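Local coordinates for protein putative metal-dependent isothiocyanate hydrolase SaxA (Pectobacterium carotovorum, PDB 6BRM) that probably hydrolyses isothiocyanates, using a pair of zinc ions held in an active site of the metallo-beta-lactamase type, at residues T187-V191 against H227-T231; Q5-L11 against A219-S224. One frame throughout, in Å; residues are numbered along the deposited sequence.

Contact 1 of 2, residues T187-V191 against H227-T231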
ATOM      1  N   THR B 187     -15.361   8.939   6.671  1.00 53.81           N
ATOM      2  CA  THR B 187     -15.601   8.322   7.985  1.00 54.48           C
ATOM      3  C   THR B 187     -17.022   7.745   8.109  1.00 56.45           C
ATOM      4  O   THR B 187     -17.773   8.076   9.031  1.00 56.32           O
ATOM      5  CB  THR B 187     -15.360   9.339   9.122  1.00 54.17           C
ATOM      6  OG1 THR B 187     -16.142  10.514   8.886  1.00 54.45           O
ATOM      7  CG2 THR B 187     -13.901   9.725   9.199  1.00 54.36           C
ATOM      8  N   GLY B 188     -17.376   6.871   7.174  1.00 57.31           N
ATOM      9  CA  GLY B 188     -18.656   6.172   7.204  1.00 58.13           C
ATOM     10  C   GLY B 188     -18.701   5.008   8.169  1.00 58.51           C
ATOM     11  O   GLY B 188     -19.759   4.701   8.723  1.00 58.15           O
ATOM     12  N   TYR B 189     -17.551   4.364   8.366  1.00 59.38           N
ATOM     13  CA  TYR B 189     -17.442   3.121   9.138  1.00 59.23           C
ATOM     14  C   TYR B 189     -18.388   2.034   8.604  1.00 59.09           C
ATOM     15  O   TYR B 189     -19.092   1.362   9.364  1.00 61.96           O
ATOM     16  CB  TYR B 189     -17.643   3.381  10.641  1.00 58.51           C
ATOM     17  CG  TYR B 189     -17.012   2.329  11.535  1.00 59.50           C
ATOM     18  CD1 TYR B 189     -15.625   2.153  11.569  1.00 59.41           C
ATOM     19  CD2 TYR B 189     -17.795   1.508  12.354  1.00 59.72           C
ATOM     20  CE1 TYR B 189     -15.038   1.193  12.385  1.00 59.87           C
ATOM     21  CE2 TYR B 189     -17.217   0.547  13.177  1.00 59.14           C
ATOM     22  CZ  TYR B 189     -15.839   0.392  13.189  1.00 59.34           C
ATOM     23  OH  TYR B 189     -15.260  -0.559  13.998  1.00 58.38           O
ATOM     24  N   ALA B 190     -18.407   1.890   7.281  1.00 58.27           N
ATOM     25  CA  ALA B 190     -19.003   0.727   6.640  1.00 58.84           C
ATOM     26  C   ALA B 190     -18.142  -0.476   6.992  1.00 58.93           C
ATOM     27  O   ALA B 190     -16.914  -0.392   6.959  1.00 57.33           O
ATOM     28  CB  ALA B 190     -19.074   0.915   5.132  1.00 58.34           C
ATOM     29  N   VAL B 191     -18.792  -1.582   7.345  1.00 61.51           N
ATOM     30  CA  VAL B 191     -18.099  -2.762   7.851  1.00 62.63           C
ATOM     31  C   VAL B 191     -18.514  -3.996   7.051  1.00 62.94           C
ATOM     32  O   VAL B 191     -19.694  -4.176   6.744  1.00 64.68           O
ATOM     33  CB  VAL B 191     -18.343  -2.928   9.376  1.00 64.69           C
ATOM     34  CG1 VAL B 191     -19.753  -3.430   9.681  1.00 65.73           C
ATOM     35  CG2 VAL B 191     -17.295  -3.836  10.003  1.00 65.86           C
ATOM     36  N   HIS B 227     -25.325   1.527   4.884  1.00 59.66           N
ATOM     37  CA  HIS B 227     -24.224   0.634   5.269  1.00 59.20           C
ATOM     38  C   HIS B 227     -23.137   1.338   6.092  1.00 58.73           C
ATOM     39  O   HIS B 227     -22.410   0.683   6.839  1.00 58.36           O
ATOM     40  CB  HIS B 227     -23.620  -0.026   4.028  1.00 59.01           C
ATOM     41  CG  HIS B 227     -24.632  -0.718   3.170  1.00 58.26           C
ATOM     42  ND1 HIS B 227     -25.161  -1.949   3.488  1.00 58.07           N
ATOM     43  CD2 HIS B 227     -25.233  -0.336   2.018  1.00 57.72           C
ATOM     44  CE1 HIS B 227     -26.031  -2.305   2.560  1.00 57.87           C
ATOM     45  NE2 HIS B 227     -26.096  -1.343   1.658  1.00 57.75           N
ATOM     46  N   CYS B 228     -23.034   2.661   5.954  1.00 57.56           N
ATOM     47  CA  CYS B 228     -22.140   3.478   6.781  1.00 56.89           C
ATOM     48  C   CYS B 228     -22.734   3.650   8.185  1.00 55.88           C
ATOM     49  O   CYS B 228     -23.703   4.393   8.366  1.00 53.86           O
ATOM     50  CB  CYS B 228     -21.908   4.845   6.122  1.00 57.10           C
ATOM     51  SG  CYS B 228     -21.207   4.756   4.452  1.00 58.19           S
ATOM     52  N   LEU B 229     -22.133   2.978   9.169  1.00 56.52           N
ATOM     53  CA  LEU B 229     -22.688   2.875  10.530  1.00 57.29           C
ATOM     54  C   LEU B 229     -22.325   4.008  11.504  1.00 58.07           C
ATOM     55  O   LEU B 229     -22.827   4.020  12.632  1.00 58.16           O
ATOM     56  CB  LEU B 229     -22.278   1.536  11.158  1.00 57.11           C
ATOM     57  CG  LEU B 229     -22.679   0.267  10.401  1.00 57.36           C
ATOM     58  CD1 LEU B 229     -22.067  -0.957  11.064  1.00 57.08           C
ATOM     59  CD2 LEU B 229     -24.193   0.130  10.315  1.00 57.85           C
ATOM     60  N   LEU B 230     -21.472   4.944  11.087  1.00 59.04           N
ATOM     61  CA  LEU B 230     -21.041   6.051  11.953  1.00 59.99           C
ATOM     62  C   LEU B 230     -22.006   7.228  11.787  1.00 60.15           C
ATOM     63  O   LEU B 230     -22.351   7.593  10.663  1.00 62.88           O
ATOM     64  CB  LEU B 230     -19.607   6.479  11.602  1.00 60.72           C
ATOM     65  CG  LEU B 230     -18.680   6.942  12.732  1.00 61.74           C
ATOM     66  CD1 LEU B 230     -17.357   7.425  12.153  1.00 62.29           C
ATOM     67  CD2 LEU B 230     -19.309   8.030  13.586  1.00 61.43           C
ATOM     68  N   THR B 231     -22.432   7.812  12.906  1.00 60.31           N
ATOM     69  CA  THR B 231     -23.351   8.953  12.922  1.00 61.63           C
ATOM     70  C   THR B 231     -22.593  10.254  13.223  1.00 60.40           C
ATOM     71  O   THR B 231     -21.633  10.246  13.991  1.00 57.73           O
ATOM     72  CB  THR B 231     -24.450   8.739  13.991  1.00 63.80           C
ATOM     73  OG1 THR B 231     -24.911   7.382  13.942  1.00 64.93           O
ATOM     74  CG2 THR B 231     -25.642   9.665  13.770  1.00 64.39           C
TER

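Contact 2 of 2, residues Q5-L11 against A219-S224. With ZN (zinc ion), chain M.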
ATOM      1  N   GLN B   5     -19.384  20.333   1.301  1.00 57.76           N
ATOM      2  CA  GLN B   5     -19.937  18.990   1.480  1.00 58.66           C
ATOM      3  C   GLN B   5     -21.289  18.971   0.775  1.00 60.50           C
ATOM      4  O   GLN B   5     -22.126  19.844   1.028  1.00 61.84           O
ATOM      5  CB  GLN B   5     -20.101  18.670   2.973  1.00 59.15           C
ATOM      6  CG  GLN B   5     -20.686  17.294   3.309  1.00 59.90           C
ATOM      7  CD  GLN B   5     -19.805  16.129   2.886  1.00 59.17           C
ATOM      8  OE1 GLN B   5     -18.601  16.279   2.682  1.00 62.03           O
ATOM      9  NE2 GLN B   5     -20.407  14.956   2.761  1.00 56.11           N
ATOM     10  N   ILE B   6     -21.487  18.003  -0.123  1.00 61.53           N
ATOM     11  CA  ILE B   6     -22.778  17.804  -0.797  1.00 61.85           C
ATOM     12  C   ILE B   6     -23.526  16.682  -0.067  1.00 61.77           C
ATOM     13  O   ILE B   6     -24.394  16.971   0.753  1.00 63.91           O
ATOM     14  CB  ILE B   6     -22.606  17.533  -2.317  1.00 62.31           C
ATOM     15  CG1 ILE B   6     -21.954  18.738  -3.018  1.00 62.64           C
ATOM     16  CG2 ILE B   6     -23.939  17.185  -2.973  1.00 62.64           C
ATOM     17  CD1 ILE B   6     -22.832  19.969  -3.166  1.00 63.23           C
ATOM     18  N   ARG B   7     -23.177  15.422  -0.344  1.00 60.82           N
ATOM     19  CA  ARG B   7     -23.718  14.261   0.382  1.00 60.92           C
ATOM     20  C   ARG B   7     -22.858  13.023   0.102  1.00 59.26           C
ATOM     21  O   ARG B   7     -22.476  12.781  -1.045  1.00 59.59           O
ATOM     22  CB  ARG B   7     -25.196  14.002   0.029  1.00 60.76           C
ATOM     23  CG  ARG B   7     -25.476  13.675  -1.435  1.00 62.03           C
ATOM     24  CD  ARG B   7     -25.833  12.208  -1.669  1.00 61.79           C
ATOM     25  NE  ARG B   7     -27.284  11.987  -1.655  1.00 60.78           N
ATOM     26  CZ  ARG B   7     -28.113  12.179  -2.687  1.00 59.75           C
ATOM     27  NH1 ARG B   7     -27.672  12.609  -3.869  1.00 58.55           N
ATOM     28  NH2 ARG B   7     -29.415  11.937  -2.538  1.00 59.93           N
ATOM     29  N   ASN B   8     -22.562  12.256   1.152  1.00 57.19           N
ATOM     30  CA  ASN B   8     -21.597  11.145   1.108  1.00 54.99           C
ATOM     31  C   ASN B   8     -20.194  11.700   0.772  1.00 55.15           C
ATOM     32  O   ASN B   8     -19.773  12.667   1.412  1.00 57.42           O
ATOM     33  CB  ASN B   8     -22.082  10.018   0.171  1.00 53.26           C
ATOM     34  CG  ASN B   8     -21.448   8.666   0.488  1.00 52.80           C
ATOM     35  OD1 ASN B   8     -21.399   8.237   1.645  1.00 51.27           O
ATOM     36  ND2 ASN B   8     -20.964   7.987  -0.545  1.00 53.08           N
ATOM     37  N   ALA B   9     -19.474  11.117  -0.194  1.00 54.32           N
ATOM     38  CA  ALA B   9     -18.154  11.609  -0.603  1.00 53.32           C
ATOM     39  C   ALA B   9     -18.239  12.644  -1.727  1.00 52.70           C
ATOM     40  O   ALA B   9     -17.205  13.135  -2.194  1.00 52.26           O
ATOM     41  CB  ALA B   9     -17.274  10.445  -1.031  1.00 53.61           C
ATOM     42  N   THR B  10     -19.458  12.962  -2.170  1.00 52.47           N
ATOM     43  CA  THR B  10     -19.671  14.001  -3.167  1.00 52.91           C
ATOM     44  C   THR B  10     -19.374  15.371  -2.556  1.00 53.60           C
ATOM     45  O   THR B  10     -19.806  15.674  -1.438  1.00 52.97           O
ATOM     46  CB  THR B  10     -21.108  13.967  -3.718  1.00 53.31           C
ATOM     47  OG1 THR B  10     -21.443  12.621  -4.082  1.00 54.10           O
ATOM     48  CG2 THR B  10     -21.257  14.871  -4.937  1.00 52.61           C
ATOM     49  N   LEU B  11     -18.606  16.174  -3.289  1.00 53.32           N
ATOM     50  CA  LEU B  11     -18.230  17.516  -2.852  1.00 53.05           C
ATOM     51  C   LEU B  11     -17.725  18.344  -4.025  1.00 54.26           C
ATOM     52  O   LEU B  11     -17.205  17.790  -4.999  1.00 55.46           O
ATOM     53  CB  LEU B  11     -17.174  17.449  -1.741  1.00 53.20           C
ATOM     54  CG  LEU B  11     -16.012  16.451  -1.857  1.00 53.00           C
ATOM     55  CD1 LEU B  11     -14.819  17.064  -2.572  1.00 52.57           C
ATOM     56  CD2 LEU B  11     -15.596  15.957  -0.479  1.00 52.25           C
ATOM     57  N   ALA B 219     -14.683  15.598   8.179  1.00 50.97           N
ATOM     58  CA  ALA B 219     -15.379  14.314   8.107  1.00 50.02           C
ATOM     59  C   ALA B 219     -16.362  14.304   6.939  1.00 49.98           C
ATOM     60  O   ALA B 219     -16.964  15.332   6.614  1.00 49.53           O
ATOM     61  CB  ALA B 219     -16.102  14.031   9.414  1.00 51.52           C
ATOM     62  N   SER B 220     -16.517  13.136   6.316  1.00 48.77           N
ATOM     63  CA  SER B 220     -17.351  12.972   5.123  1.00 48.01           C
ATOM     64  C   SER B 220     -17.692  11.495   4.925  1.00 49.17           C
ATOM     65  O   SER B 220     -17.222  10.646   5.681  1.00 50.29           O
ATOM     66  CB  SER B 220     -16.622  13.526   3.890  1.00 47.86           C
ATOM     67  OG  SER B 220     -17.405  13.417   2.707  1.00 46.85           O
ATOM     68  N   HIS B 221     -18.518  11.207   3.919  1.00 49.78           N
ATOM     69  CA  HIS B 221     -18.917   9.836   3.565  1.00 50.88           C
ATOM     70  C   HIS B 221     -19.757   9.174   4.678  1.00 53.09           C
ATOM     71  O   HIS B 221     -19.539   8.007   5.009  1.00 55.21           O
ATOM     72  CB  HIS B 221     -17.669   8.995   3.207  1.00 49.44           C
ATOM     73  CG  HIS B 221     -17.949   7.787   2.361  1.00 48.09           C
ATOM     74  ND1 HIS B 221     -18.849   6.809   2.723  1.00 48.47           N
ATOM     75  CD2 HIS B 221     -17.406   7.378   1.189  1.00 47.80           C
ATOM     76  CE1 HIS B 221     -18.871   5.867   1.796  1.00 48.53           C
ATOM     77  NE2 HIS B 221     -17.996   6.182   0.856  1.00 47.45           N
ATOM     78  N   MET B 222     -20.719   9.912   5.240  1.00 54.09           N
ATOM     79  CA  MET B 222     -21.640   9.352   6.252  1.00 55.66           C
ATOM     80  C   MET B 222     -23.045   9.973   6.241  1.00 55.43           C
ATOM     81  O   MET B 222     -23.226  11.105   5.795  1.00 53.04           O
ATOM     82  CB  MET B 222     -21.022   9.439   7.653  1.00 56.72           C
ATOM     83  CG  MET B 222     -20.585  10.823   8.094  1.00 57.41           C
ATOM     84  SD  MET B 222     -19.643  10.767   9.636  1.00 57.68           S
ATOM     85  CE  MET B 222     -19.064  12.458   9.704  1.00 58.62           C
ATOM     86  N   GLU B 223     -24.022   9.205   6.737  1.00 57.02           N
ATOM     87  CA  GLU B 223     -25.456   9.573   6.750  1.00 57.33           C
ATOM     88  C   GLU B 223     -26.008   9.820   5.342  1.00 59.14           C
ATOM     89  O   GLU B 223     -26.620  10.858   5.064  1.00 60.34           O
ATOM     90  CB  GLU B 223     -25.718  10.779   7.660  1.00 56.97           C
ATOM     91  CG  GLU B 223     -25.239  10.588   9.090  1.00 56.82           C
ATOM     92  CD  GLU B 223     -25.707  11.693  10.018  1.00 56.75           C
ATOM     93  OE1 GLU B 223     -25.860  12.846   9.566  1.00 59.41           O
ATOM     94  OE2 GLU B 223     -25.911  11.409  11.211  1.00 56.80           O
ATOM     95  N   SER B 224     -25.773   8.845   4.467  1.00 59.30           N
ATOM     96  CA  SER B 224     -26.126   8.940   3.042  1.00 58.12           C
ATOM     97  C   SER B 224     -26.485   7.584   2.442  1.00 57.61           C
ATOM     98  O   SER B 224     -27.449   7.488   1.682  1.00 58.43           O
ATOM     99  CB  SER B 224     -24.977   9.552   2.249  1.00 58.50           C
ATOM    100  OG  SER B 224     -24.581  10.797   2.792  1.00 60.99           O
TER
HETATM  101 ZN    ZN M 302     -17.674   4.618  -0.680  1.00 52.75          ZN
HETATM  102  O   HOH W   1     -17.983   2.887  -2.013  1.00 47.57           O
HETATM  103  O   HOH W   2     -17.958   3.090   0.878  1.00 46.81           O

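Contact 1 of 2, residues T187-V191 against H227-T231
G188 and L230 hold the two loops together: the backbone N-H of L230 points at the carbonyl oxygen of G188, with L230 N and G188 O 2.9 Å apart and an N-H...O angle of 157°. A second, weak bond runs from L229 N to Y189 O at 3.4 Å. The inner part of the contact closes tightly around G188. C228 CB lies 3.7 Å from G188 CA, with SG alongside, so the lack of a side chain on the glycine lets the cysteine settle directly on the opposing backbone. With SG anti to its own carbonyl carbon (chi1 -58°), C228 also touches the zinc ligand H221. L230 turns inward over the same loop: its methyl CD1 lies against the T187 carbonyl, and L230 CB packs 3.8 Å from Y189 CB. An aliphatic chain suits this buried place, where L235 of helix 232-241 also packs on L230 and T187. A190 CA lies 3.4 Å from H227 O in a CA-H...O contact, and the small methyl of A190 sits against the same carbonyl.

The outer side is looser. V191 and L229 are both exposed and meet through a methyl pair, V191 CG1 to L229 CD1 at 3.7 Å, their side chains crossing obliquely. Y189 adopts a left-handed backbone conformation, and the end of its ring leads away from the 227-231 loop, while the side chain also touches P197. The imidazole of H227 likewise leads away from the 187-191 loop. The contact therefore ties the loop after strand 182-186 to the loop that leads into helix 232-241 through one sound and one weak main-chain bond, with apolar contacts beside them. Across the two loops the hydrogen bonds are between backbone atoms, and the side chains meet mainly through apolar groups.

Contact 2 of 2, residues Q5-L11 against A219-S224
Three groups converge on a single carbonyl oxygen, that of N8, at the turn where Q5-L11 meets A219-S224. The amide NE2 of Q5 donates to N8 O at 2.7 Å, and the backbone N of H221 adds a weak bond at 3.2 Å. S220 OG lies 2.8 Å from the same oxygen and 3.1 Å from Q5 OE1, so its one proton has two acceptors within reach. Glutamine suits this place because its long chain, bent at chi2 (65°), brings the amide back toward the turn and offers a donor and an acceptor together.

N8 follows R7 in a type II' turn ending at T10, a position with positive phi that asparagine tolerates better than most residues; I6 and R7 face T10 in a classic beta bulge. The turn joins strands 2-7 and 10-15 of one sheet and abuts the end of strand 216-220 of the other. These are the two sheets of the metallo-beta-lactamase fold, whose metal ligands sit on loops at the strand ends.

H221, just past its strand, binds zinc through NE2 at 2.2 Å; two waters, D71, H72 and D164 complete that site. N8 and H221 run side by side, amide and ring planes 61° apart. With CG anti to its backbone N (chi1 -158°), N8 sets OD1 over one face of the imidazole, 3.1 Å above it and offset toward the rim near ND1. This is a contact over the ring, not a hydrogen bond. The other arm of the amide, ND2, is taken by the carbonyl of D71, linking the turn to a second ligand of the same metal. The methyl of A9 approaches H221 CD2 at 3.8 Å. S224 CB packs 3.6 Å from N8 CB.

Overall arrangement
Contacts 1 and 2 lie about 11 Å apart between centres, and their segments alternate along the chain. They touch directly: T187 N is probably hydrogen-bonded to S220 O at 2.7 Å, continuing the pairing of neighbouring strands 182-186 and 216-220 at their ends, and the sulfur SD of M222 packs against T187 O. Contact 2 reaches the zinc centre itself through H221, whose side chain is also about 5 Å from the second zinc ion. Contact 1 stands one layer farther out, the side chain of C228 lying about 4 Å from that of H221 and about 6 Å from a zinc ion. A further join between the contacts is T187 OG1 packing 3.6 Å from A219 CB.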